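Long-range contacts in probable amidase (Thermus thermophilus, PDB 2DC0), which is probably an enzyme of the amidase family, with an alpha/beta fold built round one large mixed sheet: residues N235-V240 with R346-L351; V355-A360 with R378-T383. All blocks are in the same frame, centred on the assembly; numbering follows the deposited sequence.

Contact 1. Residues N235-V240 with R346-L351; sequences NPVFGV and RGVDAL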
ATOM      1  N   ASN A 235       2.327 -22.905 -17.780  1.00 21.62           N
ATOM      2  CA  ASN A 235       3.643 -22.825 -17.155  1.00 21.09           C
ATOM      3  C   ASN A 235       3.669 -21.798 -16.024  1.00 20.70           C
ATOM      4  O   ASN A 235       4.500 -20.892 -16.004  1.00 17.67           O
ATOM      5  CB  ASN A 235       4.686 -22.466 -18.211  1.00 22.85           C
ATOM      6  CG  ASN A 235       4.846 -23.554 -19.262  1.00 25.42           C
ATOM      7  OD1 ASN A 235       5.108 -23.279 -20.435  1.00 28.50           O
ATOM      8  ND2 ASN A 235       4.699 -24.800 -18.840  1.00 23.63           N
ATOM      9  N   PRO A 236       2.751 -21.933 -15.059  1.00 19.33           N
ATOM     10  CA  PRO A 236       2.706 -20.994 -13.937  1.00 19.44           C
ATOM     11  C   PRO A 236       4.002 -21.038 -13.133  1.00 18.75           C
ATOM     12  O   PRO A 236       4.623 -22.094 -12.993  1.00 17.72           O
ATOM     13  CB  PRO A 236       1.505 -21.478 -13.132  1.00 19.09           C
ATOM     14  CG  PRO A 236       1.524 -22.962 -13.375  1.00 18.40           C
ATOM     15  CD  PRO A 236       1.791 -23.034 -14.860  1.00 20.19           C
ATOM     16  N   VAL A 237       4.419 -19.883 -12.630  1.00 18.67           N
ATOM     17  CA  VAL A 237       5.631 -19.786 -11.824  1.00 18.05           C
ATOM     18  C   VAL A 237       5.179 -19.369 -10.429  1.00 17.85           C
ATOM     19  O   VAL A 237       4.623 -18.288 -10.245  1.00 16.95           O
ATOM     20  CB  VAL A 237       6.604 -18.720 -12.381  1.00 20.26           C
ATOM     21  CG1 VAL A 237       7.844 -18.636 -11.500  1.00 19.39           C
ATOM     22  CG2 VAL A 237       7.000 -19.076 -13.818  1.00 19.55           C
ATOM     23  N   PHE A 238       5.416 -20.235  -9.452  1.00 17.63           N
ATOM     24  CA  PHE A 238       5.012 -19.965  -8.081  1.00 17.21           C
ATOM     25  C   PHE A 238       6.202 -19.641  -7.197  1.00 17.29           C
ATOM     26  O   PHE A 238       7.221 -20.331  -7.235  1.00 15.89           O
ATOM     27  CB  PHE A 238       4.268 -21.173  -7.513  1.00 15.55           C
ATOM     28  CG  PHE A 238       2.974 -21.475  -8.216  1.00 18.09           C
ATOM     29  CD1 PHE A 238       1.864 -20.647  -8.045  1.00 18.44           C
ATOM     30  CD2 PHE A 238       2.859 -22.594  -9.038  1.00 18.47           C
ATOM     31  CE1 PHE A 238       0.655 -20.935  -8.678  1.00 18.85           C
ATOM     32  CE2 PHE A 238       1.656 -22.891  -9.677  1.00 16.57           C
ATOM     33  CZ  PHE A 238       0.550 -22.060  -9.496  1.00 18.25           C
ATOM     34  N   GLY A 239       6.066 -18.584  -6.402  1.00 17.13           N
ATOM     35  CA  GLY A 239       7.131 -18.199  -5.493  1.00 17.36           C
ATOM     36  C   GLY A 239       6.815 -18.728  -4.105  1.00 19.16           C
ATOM     37  O   GLY A 239       5.666 -18.666  -3.653  1.00 18.20           O
ATOM     38  N   VAL A 240       7.828 -19.253  -3.428  1.00 18.28           N
ATOM     39  CA  VAL A 240       7.649 -19.798  -2.087  1.00 18.88           C
ATOM     40  C   VAL A 240       8.568 -19.051  -1.124  1.00 18.73           C
ATOM     41  O   VAL A 240       9.791 -19.098  -1.260  1.00 17.93           O
ATOM     42  CB  VAL A 240       7.981 -21.315  -2.067  1.00 21.13           C
ATOM     43  CG1 VAL A 240       7.856 -21.867  -0.661  1.00 20.88           C
ATOM     44  CG2 VAL A 240       7.039 -22.057  -3.011  1.00 20.68           C
ATOM     45  N   ARG A 346       7.493 -10.004  -7.649  1.00 22.81           N
ATOM     46  CA  ARG A 346       8.110  -9.699  -8.938  1.00 24.88           C
ATOM     47  C   ARG A 346       8.718 -10.939  -9.585  1.00 23.96           C
ATOM     48  O   ARG A 346       9.507 -11.647  -8.964  1.00 25.06           O
ATOM     49  CB  ARG A 346       9.203  -8.636  -8.777  1.00 27.12           C
ATOM     50  CG  ARG A 346       8.690  -7.227  -8.541  1.00 31.33           C
ATOM     51  CD  ARG A 346       9.847  -6.245  -8.352  1.00 34.21           C
ATOM     52  NE  ARG A 346      10.738  -6.197  -9.512  1.00 35.75           N
ATOM     53  CZ  ARG A 346      10.442  -5.613 -10.670  1.00 37.02           C
ATOM     54  NH1 ARG A 346       9.270  -5.013 -10.836  1.00 37.40           N
ATOM     55  NH2 ARG A 346      11.317  -5.636 -11.670  1.00 36.05           N
ATOM     56  N   GLY A 347       8.350 -11.207 -10.830  1.00 23.75           N
ATOM     57  CA  GLY A 347       8.913 -12.360 -11.512  1.00 25.98           C
ATOM     58  C   GLY A 347       8.182 -13.680 -11.327  1.00 23.82           C
ATOM     59  O   GLY A 347       8.548 -14.663 -11.964  1.00 24.24           O
ATOM     60  N   VAL A 348       7.177 -13.724 -10.453  1.00 22.44           N
ATOM     61  CA  VAL A 348       6.404 -14.950 -10.244  1.00 20.70           C
ATOM     62  C   VAL A 348       4.923 -14.637 -10.455  1.00 20.99           C
ATOM     63  O   VAL A 348       4.509 -13.481 -10.371  1.00 21.28           O
ATOM     64  CB  VAL A 348       6.609 -15.563  -8.815  1.00 19.37           C
ATOM     65  CG1 VAL A 348       8.074 -15.921  -8.601  1.00 19.35           C
ATOM     66  CG2 VAL A 348       6.138 -14.596  -7.734  1.00 18.57           C
ATOM     67  N   ASP A 349       4.121 -15.657 -10.744  1.00 19.40           N
ATOM     68  CA  ASP A 349       2.697 -15.429 -10.969  1.00 17.87           C
ATOM     69  C   ASP A 349       1.945 -15.278  -9.652  1.00 18.09           C
ATOM     70  O   ASP A 349       0.941 -14.567  -9.573  1.00 17.67           O
ATOM     71  CB  ASP A 349       2.106 -16.564 -11.807  1.00 19.14           C
ATOM     72  CG  ASP A 349       2.685 -16.601 -13.213  1.00 21.33           C
ATOM     73  OD1 ASP A 349       2.677 -15.541 -13.873  1.00 22.71           O
ATOM     74  OD2 ASP A 349       3.143 -17.677 -13.654  1.00 20.47           O
ATOM     75  N   ALA A 350       2.439 -15.947  -8.617  1.00 16.89           N
ATOM     76  CA  ALA A 350       1.816 -15.864  -7.302  1.00 17.03           C
ATOM     77  C   ALA A 350       2.697 -16.534  -6.275  1.00 15.98           C
ATOM     78  O   ALA A 350       3.639 -17.242  -6.620  1.00 17.16           O
ATOM     79  CB  ALA A 350       0.449 -16.543  -7.321  1.00 17.21           C
ATOM     80  N   LEU A 351       2.393 -16.289  -5.008  1.00 14.46           N
ATOM     81  CA  LEU A 351       3.124 -16.916  -3.928  1.00 14.01           C
ATOM     82  C   LEU A 351       2.235 -18.054  -3.460  1.00 14.08           C
ATOM     83  O   LEU A 351       1.009 -17.979  -3.568  1.00 12.28           O
ATOM     84  CB  LEU A 351       3.339 -15.944  -2.761  1.00 13.37           C
ATOM     85  CG  LEU A 351       4.063 -14.632  -3.063  1.00 15.13           C
ATOM     86  CD1 LEU A 351       4.346 -13.895  -1.760  1.00 15.69           C
ATOM     87  CD2 LEU A 351       5.353 -14.922  -3.811  1.00 13.29           C
TER
HETATM   88  O   HOH W   1       3.244 -18.258 -16.287  1.00 29.25           O
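Asp349 holds CG beside its own backbone N and anti to its carbonyl carbon (chi1 -65°), and Val237 holds CG1 anti to its N (chi1 179°). The first torsion puts the carboxylate carbon CG near the Val237 backbone; chi2 then turns OD2 to it. The second sets Val237 CG1 4.0 Å from Val348 CG1, the two valine side chains crossing at about a right angle. The motif is parallel strand pairing, 237-240 beside 350-354, in the large mixed sheet of the amidase fold. Asp349 grips Val237 at both polar backbone atoms. Asp349 OD2 accepts a hydrogen bond from Val237 N at 2.7 Å, on the anti side and 22° out of the carboxylate plane. Asp349 N donates to Val237 O, also at 2.7 Å. A water lies 2.7 Å from Asp349 OD2 and 2.9 Å from Asn235 O. OD1 of the same carboxylate forms a salt bridge with Lys421 of helix 419-430. Further along, Gly239 N makes an almost straight bond to Ala350 O at 2.8 Å. That carbonyl oxygen also lies at the edge of the Phe238 ring, near its plane. The next pair closes with Leu351 CA 3.1 Å from Gly239 O, a CA-H...O contact.

Contact 2. Residues V355-A360 with R378-T383; sequences VQPLPA and REAFIT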
ATOM      1  N   VAL A 355      -2.178 -22.169   4.515  1.00 14.04           N
ATOM      2  CA  VAL A 355      -3.018 -21.152   5.128  1.00 14.68           C
ATOM      3  C   VAL A 355      -3.030 -21.372   6.642  1.00 15.82           C
ATOM      4  O   VAL A 355      -3.466 -20.507   7.400  1.00 16.17           O
ATOM      5  CB  VAL A 355      -4.463 -21.225   4.593  1.00 15.27           C
ATOM      6  CG1 VAL A 355      -5.189 -22.413   5.198  1.00 15.63           C
ATOM      7  CG2 VAL A 355      -5.192 -19.927   4.901  1.00 16.89           C
ATOM      8  N   GLN A 356      -2.533 -22.534   7.064  1.00 14.19           N
ATOM      9  CA  GLN A 356      -2.482 -22.918   8.472  1.00 14.34           C
ATOM     10  C   GLN A 356      -1.244 -23.800   8.710  1.00 14.12           C
ATOM     11  O   GLN A 356      -0.785 -24.500   7.803  1.00 16.61           O
ATOM     12  CB  GLN A 356      -3.748 -23.709   8.820  1.00 15.63           C
ATOM     13  CG  GLN A 356      -3.917 -24.941   7.928  1.00 16.42           C
ATOM     14  CD  GLN A 356      -5.320 -25.496   7.933  1.00 16.68           C
ATOM     15  OE1 GLN A 356      -5.739 -26.179   8.872  1.00 18.92           O
ATOM     16  NE2 GLN A 356      -6.064 -25.192   6.887  1.00 14.14           N
ATOM     17  N   PRO A 357      -0.687 -23.776   9.930  1.00 14.11           N
ATOM     18  CA  PRO A 357       0.495 -24.590  10.242  1.00 15.41           C
ATOM     19  C   PRO A 357       0.142 -26.003  10.682  1.00 14.91           C
ATOM     20  O   PRO A 357       0.991 -26.896  10.678  1.00 16.93           O
ATOM     21  CB  PRO A 357       1.152 -23.812  11.369  1.00 14.67           C
ATOM     22  CG  PRO A 357      -0.058 -23.318  12.136  1.00 14.42           C
ATOM     23  CD  PRO A 357      -0.949 -22.808  11.013  1.00 14.44           C
ATOM     24  N   LEU A 358      -1.120 -26.188  11.048  1.00 14.67           N
ATOM     25  CA  LEU A 358      -1.613 -27.464  11.544  1.00 14.46           C
ATOM     26  C   LEU A 358      -3.100 -27.620  11.241  1.00 16.14           C
ATOM     27  O   LEU A 358      -3.785 -26.646  10.923  1.00 15.89           O
ATOM     28  CB  LEU A 358      -1.449 -27.505  13.072  1.00 14.37           C
ATOM     29  CG  LEU A 358      -0.063 -27.317  13.702  1.00 15.14           C
ATOM     30  CD1 LEU A 358      -0.216 -26.694  15.077  1.00 15.88           C
ATOM     31  CD2 LEU A 358       0.651 -28.656  13.777  1.00 14.85           C
ATOM     32  N   PRO A 359      -3.617 -28.858  11.324  1.00 16.01           N
ATOM     33  CA  PRO A 359      -5.046 -29.036  11.063  1.00 17.45           C
ATOM     34  C   PRO A 359      -5.771 -28.390  12.240  1.00 17.90           C
ATOM     35  O   PRO A 359      -5.152 -28.105  13.269  1.00 16.17           O
ATOM     36  CB  PRO A 359      -5.208 -30.556  11.033  1.00 17.00           C
ATOM     37  CG  PRO A 359      -4.128 -31.022  11.975  1.00 18.08           C
ATOM     38  CD  PRO A 359      -2.959 -30.153  11.574  1.00 16.23           C
ATOM     39  N   ALA A 360      -7.067 -28.142  12.085  1.00 17.82           N
ATOM     40  CA  ALA A 360      -7.858 -27.532  13.152  1.00 17.78           C
ATOM     41  C   ALA A 360      -7.644 -28.302  14.453  1.00 18.32           C
ATOM     42  O   ALA A 360      -7.829 -29.514  14.503  1.00 17.94           O
ATOM     43  CB  ALA A 360      -9.335 -27.539  12.769  1.00 18.11           C
ATOM     44  N   ARG A 378      -2.887 -18.102  18.787  1.00 19.98           N
ATOM     45  CA  ARG A 378      -3.099 -16.938  17.935  1.00 21.14           C
ATOM     46  C   ARG A 378      -1.944 -16.662  16.987  1.00 20.48           C
ATOM     47  O   ARG A 378      -2.140 -16.582  15.776  1.00 18.05           O
ATOM     48  CB  ARG A 378      -3.376 -15.685  18.775  1.00 21.89           C
ATOM     49  CG  ARG A 378      -3.569 -14.419  17.932  1.00 23.04           C
ATOM     50  CD  ARG A 378      -4.170 -13.269  18.740  1.00 25.24           C
ATOM     51  NE  ARG A 378      -4.475 -12.115  17.899  1.00 22.93           N
ATOM     52  CZ  ARG A 378      -3.597 -11.172  17.567  1.00 26.02           C
ATOM     53  NH1 ARG A 378      -2.350 -11.230  18.008  1.00 25.14           N
ATOM     54  NH2 ARG A 378      -3.959 -10.172  16.780  1.00 24.94           N
ATOM     55  N   GLU A 379      -0.740 -16.525  17.532  1.00 20.65           N
ATOM     56  CA  GLU A 379       0.417 -16.232  16.701  1.00 21.99           C
ATOM     57  C   GLU A 379       0.718 -17.353  15.708  1.00 20.43           C
ATOM     58  O   GLU A 379       1.154 -17.091  14.591  1.00 18.57           O
ATOM     59  CB  GLU A 379       1.649 -15.931  17.573  1.00 23.91           C
ATOM     60  CG  GLU A 379       2.899 -15.557  16.772  1.00 29.08           C
ATOM     61  CD  GLU A 379       3.950 -14.830  17.604  1.00 31.43           C
ATOM     62  OE1 GLU A 379       4.182 -15.230  18.764  1.00 34.37           O
ATOM     63  OE2 GLU A 379       4.558 -13.867  17.088  1.00 34.53           O
ATOM     64  N   ALA A 380       0.481 -18.600  16.100  1.00 20.66           N
ATOM     65  CA  ALA A 380       0.734 -19.711  15.188  1.00 19.84           C
ATOM     66  C   ALA A 380      -0.253 -19.722  14.011  1.00 19.54           C
ATOM     67  O   ALA A 380       0.143 -19.960  12.867  1.00 18.84           O
ATOM     68  CB  ALA A 380       0.656 -21.040  15.938  1.00 19.94           C
ATOM     69  N   PHE A 381      -1.523 -19.437  14.294  1.00 17.91           N
ATOM     70  CA  PHE A 381      -2.584 -19.466  13.281  1.00 21.45           C
ATOM     71  C   PHE A 381      -2.985 -18.169  12.589  1.00 23.63           C
ATOM     72  O   PHE A 381      -3.864 -18.181  11.725  1.00 27.99           O
ATOM     73  CB  PHE A 381      -3.851 -20.072  13.877  1.00 19.87           C
ATOM     74  CG  PHE A 381      -3.779 -21.552  14.077  1.00 20.09           C
ATOM     75  CD1 PHE A 381      -3.959 -22.419  13.006  1.00 18.62           C
ATOM     76  CD2 PHE A 381      -3.551 -22.083  15.343  1.00 20.10           C
ATOM     77  CE1 PHE A 381      -3.914 -23.800  13.190  1.00 19.94           C
ATOM     78  CE2 PHE A 381      -3.505 -23.458  15.542  1.00 20.77           C
ATOM     79  CZ  PHE A 381      -3.687 -24.321  14.464  1.00 20.50           C
ATOM     80  N   ILE A 382      -2.444 -17.037  12.961  1.00 19.72           N
ATOM     81  CA  ILE A 382      -2.728 -15.780  12.283  1.00 20.75           C
ATOM     82  C   ILE A 382      -1.524 -15.242  11.505  1.00 19.72           C
ATOM     83  O   ILE A 382      -1.679 -14.529  10.513  1.00 17.51           O
ATOM     84  CB  ILE A 382      -3.232 -14.719  13.305  1.00 24.20           C
ATOM     85  CG1 ILE A 382      -4.136 -13.707  12.613  1.00 26.33           C
ATOM     86  CG2 ILE A 382      -2.056 -14.014  13.963  1.00 21.07           C
ATOM     87  CD1 ILE A 382      -5.465 -14.270  12.188  1.00 32.94           C
ATOM     88  N   THR A 383      -0.323 -15.611  11.940  1.00 17.94           N
ATOM     89  CA  THR A 383       0.896 -15.138  11.288  1.00 21.08           C
ATOM     90  C   THR A 383       1.001 -15.460   9.799  1.00 19.74           C
ATOM     91  O   THR A 383       1.505 -14.645   9.023  1.00 18.78           O
ATOM     92  CB  THR A 383       2.156 -15.696  11.987  1.00 23.45           C
ATOM     93  OG1 THR A 383       2.137 -15.328  13.373  1.00 26.44           O
ATOM     94  CG2 THR A 383       3.415 -15.126  11.350  1.00 26.19           C
TER
HETATM   95  O   HOH W   2      -3.564 -20.359  10.087  1.00 16.89           O
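Pro357 lies over one face of the Phe381 ring, and the main interaction is CH-pi. Pro357 CG is 4.3 Å from the Phe381 ring centroid, 21° off the ring normal and offset toward the rim. The two side chains cross at about a right angle. Phe381 CG sits anti to the carbonyl carbon (chi1 -73°), and the ring beyond it comes close to the loop.

Apolar contacts widen this patch. Pro357 CD is 3.6 Å from Phe381 CD1. Leu358 CB reaches the far end of the ring, 4.1 Å from Phe381 CZ. Pro357 CG also meets the helix itself, 4.5 Å from Ala380 CB.

Carbonyl oxygens make a third group. Leu358 O lies in the plane of the Phe381 ring at its edge, 3.6 Å from CE1, where the aromatic C-H groups carry partial positive charge. Ala380 O lies against the proline ring, 3.4 Å from Pro357 CG.

A water supplies the polar link. It donates to Val355 O at 2.7 Å and to Phe381 O at 2.7 Å, so both its protons are used, one on each segment.

The contact joins the loop after strand 350-354 to helix 377-382. The rings of Phe178 and His377 also meet Phe381, with Phe178 coming from helix 173-179. Pro357 is tied to Gly250 by a backbone hydrogen bond.

The chemistry is mostly apolar and buried. The ring takes Pro357 CG over one face and Leu358 O at its edge, so its orientation suits both kinds of neighbour. The one water gives a proton to each of two backbone oxygens, Val355 O and Phe381 O, and so adds a polar bridge to a mostly apolar contact.

Overall arrangement
From the N terminus, the chain first builds much of the large sheet, then reaches 235-240. It leaves through strand 270-273, which pairs with strand 237-240 on its outer side, and through a long, mainly helical excursion. Contact 1 closes that loop of 105 residues when 346-351 returns beside 237-240. The chain runs on directly along strand 350-354 into 355-360. It then makes the two-stranded sheet 367-376 and enters helix 377-382, where contact 2 closes a loop of 17 residues. The contacts follow in series, neither enclosing nor crossing the other, with centres about 23 Å apart. Contact 1 ties sheet strands together; contact 2 ties a loop leaving that sheet to a helix.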